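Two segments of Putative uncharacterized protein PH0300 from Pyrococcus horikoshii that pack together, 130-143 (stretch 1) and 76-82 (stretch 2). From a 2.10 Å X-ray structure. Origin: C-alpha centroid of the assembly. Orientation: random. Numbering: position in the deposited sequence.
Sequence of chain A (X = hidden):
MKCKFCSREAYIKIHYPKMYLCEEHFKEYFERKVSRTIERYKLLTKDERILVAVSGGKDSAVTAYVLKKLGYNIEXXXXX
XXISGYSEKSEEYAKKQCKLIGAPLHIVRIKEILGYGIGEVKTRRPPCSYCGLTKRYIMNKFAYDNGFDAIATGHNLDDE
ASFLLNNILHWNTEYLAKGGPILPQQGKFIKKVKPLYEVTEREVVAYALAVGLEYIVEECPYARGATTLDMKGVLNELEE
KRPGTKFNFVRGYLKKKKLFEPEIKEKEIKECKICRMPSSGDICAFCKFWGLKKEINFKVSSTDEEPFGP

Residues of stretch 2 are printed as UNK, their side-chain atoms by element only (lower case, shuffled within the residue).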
# COMPACT_ATOMS: atom_id res chain seq x y z
N TYR A 130 -4.88 18.29 15.95
CA TYR A 130 -5.59 18.43 17.22
C TYR A 130 -7.10 18.63 16.98
O TYR A 130 -7.90 18.35 17.86
CB TYR A 130 -4.98 19.49 18.16
CG TYR A 130 -5.04 20.95 17.74
CD1 TYR A 130 -6.14 21.75 18.06
CD2 TYR A 130 -3.96 21.55 17.11
CE1 TYR A 130 -6.17 23.09 17.72
CE2 TYR A 130 -3.98 22.88 16.76
CZ TYR A 130 -5.08 23.66 17.07
OH TYR A 130 -5.07 25.00 16.71
N CYS A 131 -7.47 19.06 15.78
CA CYS A 131 -8.87 19.11 15.38
C CYS A 131 -9.49 17.73 15.44
O CYS A 131 -10.58 17.55 16.00
CB CYS A 131 -9.05 19.69 13.97
SG CYS A 131 -10.80 19.89 13.48
N GLY A 132 -8.79 16.75 14.87
CA GLY A 132 -9.22 15.36 14.84
C GLY A 132 -9.40 14.77 16.24
O GLY A 132 -10.43 14.14 16.52
N LEU A 133 -8.39 14.96 17.09
CA LEU A 133 -8.45 14.56 18.50
C LEU A 133 -9.70 15.15 19.16
O LEU A 133 -10.52 14.44 19.74
CB LEU A 133 -7.20 15.04 19.25
CG LEU A 133 -7.17 15.05 20.79
CD1 LEU A 133 -7.21 13.64 21.38
CD2 LEU A 133 -5.98 15.86 21.37
N THR A 134 -9.82 16.47 19.08
CA THR A 134 -10.90 17.21 19.72
C THR A 134 -12.26 16.75 19.22
O THR A 134 -13.19 16.57 20.01
CB THR A 134 -10.78 18.71 19.42
OG1 THR A 134 -9.48 19.15 19.81
CG2 THR A 134 -11.84 19.52 20.19
N LYS A 135 -12.38 16.57 17.91
CA LYS A 135 -13.68 16.23 17.35
C LYS A 135 -14.12 14.81 17.75
O LYS A 135 -15.29 14.59 18.10
CB LYS A 135 -13.67 16.39 15.82
CG LYS A 135 -15.04 16.12 15.19
CD LYS A 135 -14.99 16.11 13.63
CE LYS A 135 -16.38 15.85 13.04
NZ LYS A 135 -16.42 15.82 11.54
N ARG A 136 -13.20 13.86 17.72
CA ARG A 136 -13.51 12.47 18.04
C ARG A 136 -13.93 12.37 19.50
O ARG A 136 -14.83 11.62 19.84
CB ARG A 136 -12.32 11.53 17.76
CG ARG A 136 -12.32 10.93 16.32
CD ARG A 136 -11.17 9.93 16.04
NE ARG A 136 -9.85 10.54 16.21
CZ ARG A 136 -9.23 11.28 15.30
NH1 ARG A 136 -9.81 11.51 14.12
NH2 ARG A 136 -8.03 11.80 15.55
N TYR A 137 -13.26 13.14 20.35
CA TYR A 137 -13.54 13.11 21.77
C TYR A 137 -14.94 13.64 22.04
O TYR A 137 -15.72 13.04 22.79
CB TYR A 137 -12.53 13.95 22.55
CG TYR A 137 -12.86 14.04 24.04
CD1 TYR A 137 -13.62 15.08 24.54
CD2 TYR A 137 -12.40 13.08 24.94
CE1 TYR A 137 -13.93 15.17 25.89
CE2 TYR A 137 -12.68 13.17 26.29
CZ TYR A 137 -13.46 14.22 26.76
OH TYR A 137 -13.77 14.32 28.09
N ILE A 138 -15.25 14.78 21.43
CA ILE A 138 -16.54 15.43 21.65
C ILE A 138 -17.68 14.57 21.13
O ILE A 138 -18.72 14.47 21.77
CB ILE A 138 -16.59 16.83 21.01
CG1 ILE A 138 -15.62 17.77 21.72
CG2 ILE A 138 -18.02 17.40 21.06
CD1 ILE A 138 -15.58 19.19 21.14
N MET A 139 -17.48 13.95 19.96
CA MET A 139 -18.50 13.09 19.38
C MET A 139 -18.82 11.97 20.36
O MET A 139 -19.98 11.67 20.61
CB MET A 139 -18.03 12.44 18.07
CG MET A 139 -17.99 13.34 16.85
SD MET A 139 -17.02 12.51 15.57
CE MET A 139 -17.93 10.99 15.43
N ASN A 140 -17.77 11.36 20.90
CA ASN A 140 -17.97 10.25 21.79
C ASN A 140 -18.56 10.65 23.13
O ASN A 140 -19.48 10.01 23.60
CB ASN A 140 -16.68 9.44 21.98
CG ASN A 140 -16.89 8.24 22.89
OD1 ASN A 140 -17.51 7.26 22.52
ND2 ASN A 140 -16.37 8.34 24.09
N LYS A 141 -18.03 11.70 23.76
CA LYS A 141 -18.57 12.11 25.05
C LYS A 141 -20.00 12.65 24.95
O LYS A 141 -20.78 12.50 25.89
CB LYS A 141 -17.66 13.13 25.76
CG LYS A 141 -18.07 13.35 27.22
CD LYS A 141 -17.00 14.02 28.06
CE LYS A 141 -17.27 13.80 29.54
NZ LYS A 141 -18.72 14.01 29.87
N PHE A 142 -20.35 13.25 23.81
CA PHE A 142 -21.70 13.73 23.59
C PHE A 142 -22.65 12.57 23.42
O PHE A 142 -23.76 12.58 23.93
CB PHE A 142 -21.78 14.63 22.34
CG PHE A 142 -23.13 15.26 22.15
CD1 PHE A 142 -24.15 14.57 21.51
CD2 PHE A 142 -23.39 16.53 22.64
CE1 PHE A 142 -25.39 15.14 21.35
CE2 PHE A 142 -24.63 17.10 22.48
CZ PHE A 142 -25.63 16.40 21.83
N ALA A 143 -22.21 11.56 22.68
CA ALA A 143 -23.01 10.36 22.49
C ALA A 143 -23.22 9.68 23.83
O ALA A 143 -24.30 9.18 24.13
CB ALA A 143 -22.32 9.40 21.52
N UNK A 76 -28.56 14.45 14.96
CA UNK A 76 -27.29 14.87 14.40
C UNK A 76 -26.57 15.82 15.32
O UNK A 76 -27.19 16.55 16.10
s UNK A 76 -28.35 14.42 11.90
c UNK A 76 -27.49 15.51 13.03
N UNK A 77 -25.24 15.78 15.24
CA UNK A 77 -24.40 16.68 16.00
C UNK A 77 -23.43 17.38 15.05
O UNK A 77 -22.72 16.71 14.29
c UNK A 77 -22.91 17.83 18.52
c UNK A 77 -22.42 16.67 17.68
c UNK A 77 -21.54 15.73 18.50
c UNK A 77 -23.61 15.92 17.06
N UNK A 78 -23.40 18.70 15.11
CA UNK A 78 -22.42 19.46 14.34
C UNK A 78 -21.41 20.08 15.27
O UNK A 78 -21.78 20.79 16.19
n UNK A 78 -21.32 21.09 11.80
c UNK A 78 -21.75 22.76 13.15
c UNK A 78 -22.10 21.48 12.87
c UNK A 78 -23.08 20.56 13.52
n UNK A 78 -20.79 23.12 12.24
c UNK A 78 -20.54 22.10 11.44
N UNK A 79 -20.14 19.82 15.01
CA UNK A 79 -19.11 20.38 15.86
C UNK A 79 -18.43 21.52 15.12
O UNK A 79 -17.68 21.31 14.16
c UNK A 79 -16.90 19.92 17.03
c UNK A 79 -18.09 19.30 16.28
c UNK A 79 -18.00 16.94 17.28
c UNK A 79 -18.80 18.24 17.13
N UNK A 80 -18.75 22.73 15.58
CA UNK A 80 -18.28 23.97 15.00
C UNK A 80 -16.83 24.23 15.45
O UNK A 80 -16.55 24.32 16.64
c UNK A 80 -18.84 26.47 14.90
n UNK A 80 -19.80 27.24 14.42
o UNK A 80 -17.66 26.83 14.95
c UNK A 80 -19.26 25.09 15.40
N UNK A 81 -15.92 24.34 14.48
CA UNK A 81 -14.48 24.37 14.76
C UNK A 81 -13.98 25.74 15.20
O UNK A 81 -12.84 25.88 15.64
c UNK A 81 -14.11 22.51 12.99
c UNK A 81 -14.23 21.47 14.10
c UNK A 81 -13.66 23.86 13.57
c UNK A 81 -13.17 22.04 11.88
N UNK A 82 -14.83 26.75 15.09
CA UNK A 82 -14.48 28.07 15.60
C UNK A 82 -13.47 28.84 14.76
O UNK A 82 -12.71 29.67 15.27

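Position 76 carries two side-chain atoms, one carbon followed by one sulfur. Its CA-to-CB bond points away from the helix, and the side chain makes no contact with stretch 1. A sulfur one bond beyond CB, with nothing after it, defines a cysteine, Cys76.

Position 77 has four carbons, forked at the second, and CB points toward the helix. One terminal methyl lies 4.0 Å from CB of Phe142; the other sits over the face of the Phe142 ring. An unbranched CB followed by a fork of two methyls is leucine, Leu77. Its CD2 is the atom near Phe142 CB and also lies 4.1 Å from Met139 CA, while Leu77 CD1 is 4.3 Å from the ring centroid of Phe142 and 7° off the ring normal, a CH-pi contact.

Position 78 shows one carbon leading to a five-membered ring of three carbons and two nitrogens. Its CB points away, and it touches nothing on stretch 1. Only an imidazole fits, so the residue is His78; its ND1 is hydrogen-bonded elsewhere in the structure.

Position 79 again has four carbons, but the fork is at the first and one arm is two carbons long. CB points toward the helix, and the end of the longer arm lies 3.6 Å from Met139 CG, 3.7 Å from Lys135 CG and 3.8 Å from Ile138 CG2. Branching at CB with unequal arms identifies isoleucine, Ile79, and the arm's end is its CD1.

Position 80 has two carbons, the second bearing one oxygen and one nitrogen, and is out of reach of the helix. This short carboxamide is asparagine, Asn80.

Position 81 has four carbons forked at the second. Its CB points sideways, but the end of the side chain comes nearer, bringing a terminal methyl to 3.6 Å from Cys131 SG. This is again the leucine pattern, Leu81, and the methyl is CD1.

Position 82 has no side-chain atoms and is Gly82. Its phi of 74° by itself favours glycine, and its N donates a hydrogen bond to Asn80 OD1 at 2.8 Å, tying the turn to the strand's last residue.

The contact is apolar, with no hydrogen bond across it. The strand and helix axes run at 147°, nearer antiparallel than parallel, and approach to 9.8 Å. Consequently, CA neighbours descend the helix as stretch 2 advances: Met139 opposite Leu77, Lys135 opposite Ile79, Cys131 opposite Leu81. Steps of four helix residues match steps of two along stretch 2, from the strand (Leu77, Ile79) into the loop (Leu81). Ile79 contributes the largest covered area, 89 Å² of the 366 Å² total.

Stretch 2, residues 76-82: CLHINLG
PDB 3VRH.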